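PDB 6T1B: purine nucleoside phosphorylase YlmD from Geobacillus stearothermophilus, which catalyses the phosphorolysis of adenosine, inosine and S-methyl-5'-thioadenosine to the free base and a ribose 1-phosphate, and also deaminates adenosine. Local coordinates for residues P105-V117 with P134-W146. Numbering follows the deposited sequence.
Sequences PGVDGLYTDEAGV and PSAGLVGLAHAGW. With NOS (inosine), chain B.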
loop_
_atom_site.group_PDB
_atom_site.type_symbol
_atom_site.label_atom_id
_atom_site.label_comp_id
_atom_site.label_asym_id
_atom_site.label_seq_id
_atom_site.Cartn_x
_atom_site.Cartn_y
_atom_site.Cartn_z
ATOM N N PRO A 105 11.301 6.893 10.110
ATOM C CA PRO A 105 11.502 5.657 10.868
ATOM C C PRO A 105 10.258 5.184 11.605
ATOM O O PRO A 105 9.423 5.969 12.057
ATOM C CB PRO A 105 12.604 6.038 11.868
ATOM C CG PRO A 105 12.463 7.502 12.028
ATOM C CD PRO A 105 12.006 8.041 10.716
ATOM N N GLY A 106 10.143 3.862 11.708
ATOM C CA GLY A 106 9.224 3.251 12.650
ATOM C C GLY A 106 7.764 3.297 12.256
ATOM O O GLY A 106 6.910 3.032 13.111
ATOM N N VAL A 107 7.442 3.650 11.018
ATOM C CA VAL A 107 6.049 3.763 10.622
ATOM C C VAL A 107 5.792 2.958 9.357
ATOM O O VAL A 107 6.696 2.691 8.557
ATOM C CB VAL A 107 5.552 5.220 10.464
ATOM C CG1 VAL A 107 5.891 6.073 11.665
ATOM C CG2 VAL A 107 6.083 5.849 9.211
ATOM N N ASP A 108 4.512 2.636 9.157
ATOM C CA ASP A 108 4.022 1.862 8.047
ATOM C C ASP A 108 2.951 2.595 7.253
ATOM O O ASP A 108 2.387 2.015 6.321
ATOM C CB ASP A 108 3.505 0.499 8.539
ATOM C CG ASP A 108 4.651 -0.425 8.885
ATOM O OD1 ASP A 108 5.214 -0.240 9.992
ATOM O OD2 ASP A 108 4.992 -1.235 7.990
ATOM N N GLY A 109 2.676 3.839 7.579
ATOM C CA GLY A 109 1.793 4.627 6.753
ATOM C C GLY A 109 2.189 6.081 6.840
ATOM O O GLY A 109 2.819 6.527 7.804
ATOM N N LEU A 110 1.772 6.827 5.820
ATOM C CA LEU A 110 2.081 8.237 5.710
ATOM C C LEU A 110 0.844 8.956 5.202
ATOM O O LEU A 110 0.025 8.366 4.488
ATOM C CB LEU A 110 3.189 8.507 4.687
ATOM C CG LEU A 110 4.537 7.872 4.976
ATOM C CD1 LEU A 110 5.479 8.045 3.799
ATOM C CD2 LEU A 110 5.119 8.415 6.258
ATOM N N TYR A 111 0.719 10.235 5.543
ATOM C CA TYR A 111 -0.295 11.040 4.879
ATOM C C TYR A 111 0.196 12.468 4.744
ATOM O O TYR A 111 1.101 12.895 5.462
ATOM C CB TYR A 111 -1.657 11.012 5.568
ATOM C CG TYR A 111 -1.791 11.693 6.904
ATOM C CD1 TYR A 111 -2.233 13.007 6.994
ATOM C CD2 TYR A 111 -1.565 10.996 8.078
ATOM C CE1 TYR A 111 -2.415 13.615 8.220
ATOM C CE2 TYR A 111 -1.751 11.604 9.294
ATOM C CZ TYR A 111 -2.169 12.896 9.365
ATOM O OH TYR A 111 -2.355 13.475 10.604
ATOM N N THR A 112 -0.417 13.221 3.829
ATOM C CA THR A 112 -0.076 14.624 3.669
ATOM C C THR A 112 -1.276 15.386 3.131
ATOM O O THR A 112 -2.097 14.838 2.381
ATOM C CB THR A 112 1.123 14.803 2.729
ATOM O OG1 THR A 112 1.540 16.169 2.682
ATOM C CG2 THR A 112 0.794 14.345 1.310
ATOM N N ASP A 113 -1.355 16.653 3.497
ATOM C CA ASP A 113 -2.341 17.548 2.915
ATOM C C ASP A 113 -1.716 18.561 1.960
ATOM O O ASP A 113 -2.384 19.489 1.517
ATOM C CB ASP A 113 -3.210 18.212 3.990
ATOM C CG ASP A 113 -2.440 19.164 4.877
ATOM O OD1 ASP A 113 -1.238 19.336 4.658
ATOM O OD2 ASP A 113 -3.051 19.741 5.806
ATOM N N GLU A 114 -0.460 18.346 1.567
ATOM C CA GLU A 114 0.236 19.244 0.664
ATOM C C GLU A 114 0.374 18.613 -0.710
ATOM O O GLU A 114 0.486 17.393 -0.833
ATOM C CB GLU A 114 1.628 19.595 1.212
ATOM C CG GLU A 114 1.572 20.237 2.582
ATOM C CD GLU A 114 2.899 20.745 3.097
ATOM O OE1 GLU A 114 2.899 21.280 4.225
ATOM O OE2 GLU A 114 3.931 20.620 2.403
ATOM N N ALA A 115 0.363 19.450 -1.742
ATOM C CA ALA A 115 0.718 18.991 -3.077
ATOM C C ALA A 115 2.237 18.938 -3.237
ATOM O O ALA A 115 2.997 19.521 -2.457
ATOM C CB ALA A 115 0.114 19.898 -4.145
ATOM N N GLY A 116 2.680 18.241 -4.279
ATOM C CA GLY A 116 4.106 18.170 -4.544
ATOM C C GLY A 116 4.862 17.163 -3.711
ATOM O O GLY A 116 6.095 17.190 -3.689
ATOM N N VAL A 117 4.171 16.232 -3.066
ATOM C CA VAL A 117 4.761 15.261 -2.155
ATOM C C VAL A 117 4.219 13.896 -2.557
ATOM O O VAL A 117 3.015 13.648 -2.435
ATOM C CB VAL A 117 4.383 15.578 -0.693
ATOM C CG1 VAL A 117 4.915 14.520 0.234
ATOM C CG2 VAL A 117 4.893 16.950 -0.326
ATOM N N PRO A 134 -10.843 14.191 -1.103
ATOM C CA PRO A 134 -10.598 15.147 -2.198
ATOM C C PRO A 134 -10.908 16.580 -1.838
ATOM O O PRO A 134 -10.196 17.497 -2.265
ATOM C CB PRO A 134 -11.519 14.649 -3.320
ATOM C CG PRO A 134 -11.765 13.237 -3.026
ATOM C CD PRO A 134 -11.758 13.105 -1.519
ATOM N N SER A 135 -11.981 16.812 -1.085
ATOM C CA SER A 135 -12.344 18.179 -0.748
ATOM C C SER A 135 -11.220 18.836 0.040
ATOM O O SER A 135 -10.860 19.990 -0.223
ATOM C CB SER A 135 -13.661 18.187 0.027
ATOM O OG SER A 135 -13.545 17.530 1.280
ATOM N N ALA A 136 -10.628 18.101 0.973
ATOM C CA ALA A 136 -9.642 18.640 1.897
ATOM C C ALA A 136 -8.214 18.525 1.398
ATOM O O ALA A 136 -7.291 18.968 2.089
ATOM C CB ALA A 136 -9.761 17.938 3.245
ATOM N N GLY A 137 -7.985 17.895 0.252
ATOM C CA GLY A 137 -6.633 17.787 -0.253
ATOM C C GLY A 137 -5.738 16.865 0.547
ATOM O O GLY A 137 -4.518 17.028 0.522
ATOM N N LEU A 138 -6.293 15.835 1.193
ATOM C CA LEU A 138 -5.520 14.848 1.932
ATOM C C LEU A 138 -5.352 13.601 1.089
ATOM O O LEU A 138 -6.307 13.150 0.430
ATOM C CB LEU A 138 -6.226 14.432 3.226
ATOM C CG LEU A 138 -5.983 15.329 4.428
ATOM C CD1 LEU A 138 -7.075 15.208 5.464
ATOM C CD2 LEU A 138 -4.622 14.961 5.020
ATOM N N VAL A 139 -4.147 13.050 1.117
ATOM C CA VAL A 139 -3.904 11.724 0.575
ATOM C C VAL A 139 -3.144 10.946 1.638
ATOM O O VAL A 139 -2.359 11.522 2.410
ATOM C CB VAL A 139 -3.130 11.732 -0.765
ATOM C CG1 VAL A 139 -3.951 12.395 -1.861
ATOM C CG2 VAL A 139 -1.742 12.385 -0.613
ATOM N N GLY A 140 -3.323 9.626 1.636
ATOM C CA GLY A 140 -2.613 8.775 2.568
ATOM C C GLY A 140 -2.336 7.432 1.943
ATOM O O GLY A 140 -3.006 7.020 0.982
ATOM N N LEU A 141 -1.368 6.733 2.532
ATOM C CA LEU A 141 -1.013 5.415 2.037
ATOM C C LEU A 141 -0.494 4.603 3.206
ATOM O O LEU A 141 0.394 5.049 3.952
ATOM C CB LEU A 141 0.061 5.543 0.942
ATOM C CG LEU A 141 0.550 4.267 0.268
ATOM C CD1 LEU A 141 -0.560 3.439 -0.324
ATOM C CD2 LEU A 141 1.578 4.667 -0.806
ATOM N N ALA A 142 -1.013 3.389 3.352
ATOM C CA ALA A 142 -0.624 2.494 4.432
ATOM C C ALA A 142 -0.294 1.108 3.912
ATOM O O ALA A 142 -0.859 0.651 2.915
ATOM C CB ALA A 142 -1.734 2.396 5.493
ATOM N N HIS A 143 0.624 0.457 4.627
ATOM C CA HIS A 143 1.133 -0.879 4.352
ATOM C C HIS A 143 0.579 -1.790 5.436
ATOM O O HIS A 143 0.912 -1.633 6.613
ATOM C CB HIS A 143 2.665 -0.794 4.404
ATOM C CG HIS A 143 3.371 -2.090 4.594
ATOM N ND1 HIS A 143 4.018 -2.406 5.770
ATOM C CD2 HIS A 143 3.621 -3.116 3.741
ATOM C CE1 HIS A 143 4.598 -3.584 5.651
ATOM N NE2 HIS A 143 4.389 -4.034 4.420
ATOM N N ALA A 144 -0.271 -2.744 5.040
ATOM C CA ALA A 144 -0.920 -3.630 5.993
ATOM C C ALA A 144 -0.714 -5.091 5.628
ATOM O O ALA A 144 -1.457 -5.651 4.822
ATOM C CB ALA A 144 -2.417 -3.326 6.084
ATOM N N GLY A 145 0.267 -5.730 6.251
ATOM C CA GLY A 145 0.305 -7.169 6.335
ATOM C C GLY A 145 -0.518 -7.618 7.517
ATOM O O GLY A 145 -1.279 -6.850 8.109
ATOM N N TRP A 146 -0.371 -8.893 7.885
ATOM C CA TRP A 146 -1.211 -9.371 8.980
ATOM C C TRP A 146 -0.930 -8.607 10.274
ATOM O O TRP A 146 -1.854 -8.338 11.056
ATOM C CB TRP A 146 -1.118 -10.897 9.152
ATOM C CG TRP A 146 0.098 -11.440 9.865
ATOM C CD1 TRP A 146 1.221 -11.940 9.297
ATOM C CD2 TRP A 146 0.275 -11.565 11.278
ATOM N NE1 TRP A 146 2.104 -12.350 10.261
ATOM C CE2 TRP A 146 1.538 -12.143 11.490
ATOM C CE3 TRP A 146 -0.515 -11.246 12.383
ATOM C CZ2 TRP A 146 2.031 -12.406 12.756
ATOM C CZ3 TRP A 146 -0.019 -11.511 13.649
ATOM C CH2 TRP A 146 1.243 -12.085 13.820
HETATM N N9 NOS B . 11.540 -3.533 2.185
HETATM C C4 NOS B . 11.280 -2.216 2.110
HETATM N N3 NOS B . 10.321 -1.323 2.805
HETATM C C2 NOS B . 10.330 0.083 2.515
HETATM N N1 NOS B . 11.246 0.644 1.563
HETATM C C6 NOS B . 12.181 -0.159 0.871
HETATM O O6 NOS B . 12.911 0.369 0.077
HETATM C C5 NOS B . 12.150 -1.666 1.200
HETATM N N7 NOS B . 12.857 -2.635 0.710
HETATM C C8 NOS B . 12.513 -3.777 1.301
HETATM C "C5'" NOS B . 7.297 -3.985 2.724
HETATM O "O5'" NOS B . 6.280 -4.779 2.118
HETATM C "C4'" NOS B . 8.431 -4.845 3.220
HETATM O "O4'" NOS B . 9.551 -4.684 2.320
HETATM C "C1'" NOS B . 10.728 -4.408 3.051
HETATM C "C2'" NOS B . 10.281 -3.833 4.392
HETATM O "O2'" NOS B . 11.240 -4.123 5.400
HETATM C "C3'" NOS B . 8.944 -4.536 4.628
HETATM O "O3'" NOS B . 9.168 -5.771 5.328
HETATM O O HOH W 1 -4.988 20.285 1.681
HETATM O O HOH W 2 -2.074 15.882 -0.626
#
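Antiparallel pairing of strand 109-112 with strand 138-144, inside a six-stranded mixed sheet of the YfiH/LACC1 fold, carries Asp108 up to His143 of the catalytic zinc site. It is a worked example of a metal ligand steered by a second-shell carboxylate at the end of a regular strand pair. The axes run 4.7 Å apart, and Leu110-Leu141 and Thr112-Val139 are the hydrogen-bonded pairs, each closed by two backbone bonds. Alternating with them, Gly109 faces Ala142 and Tyr111 faces Gly140 as non-hydrogen-bonded pairs. The CA atoms of Gly109 and Ala142, like those of Tyr111 and Gly140, are 4.0 Å apart, and a CB on either glycine would sit tightly against the partner strand.

The sheet's two faces differ. Thr112 and Val139 lie side by side, CG2 to CG2 at 3.7 Å, on the face that Leu110 and Leu141 turn to strand 118-123. On the other, Leu138 runs alongside Tyr111, its CD2 3.7 Å from ring atom CD1, beneath helix 153-163; Tyr111 OH goes on to bond Glu165. Where the strands leave the sheet, one water donates to both Asp113 O and Ala136 O.

At the opposite end, His143 N bonds Asp108 O, and the imidazole, its CG anti to the backbone N (chi1 161°), swings its ND1 edge to the carboxylate. That leaves His143 NE2 for the zinc, which His81 and Cys126 also bind; the same His143 NE2 lies 3.1 Å from inosine O5'. A leucine at His143 would probably leave the zinc one ligand short and Asp108 OD2 without its imidazole mate. Backbone N-H groups of His81 and Gly82 also hold that carboxylate, which lies within 17° of the ring plane as His143 ND1 donates to the anti lone pair of Asp108 OD2 over 2.7 Å.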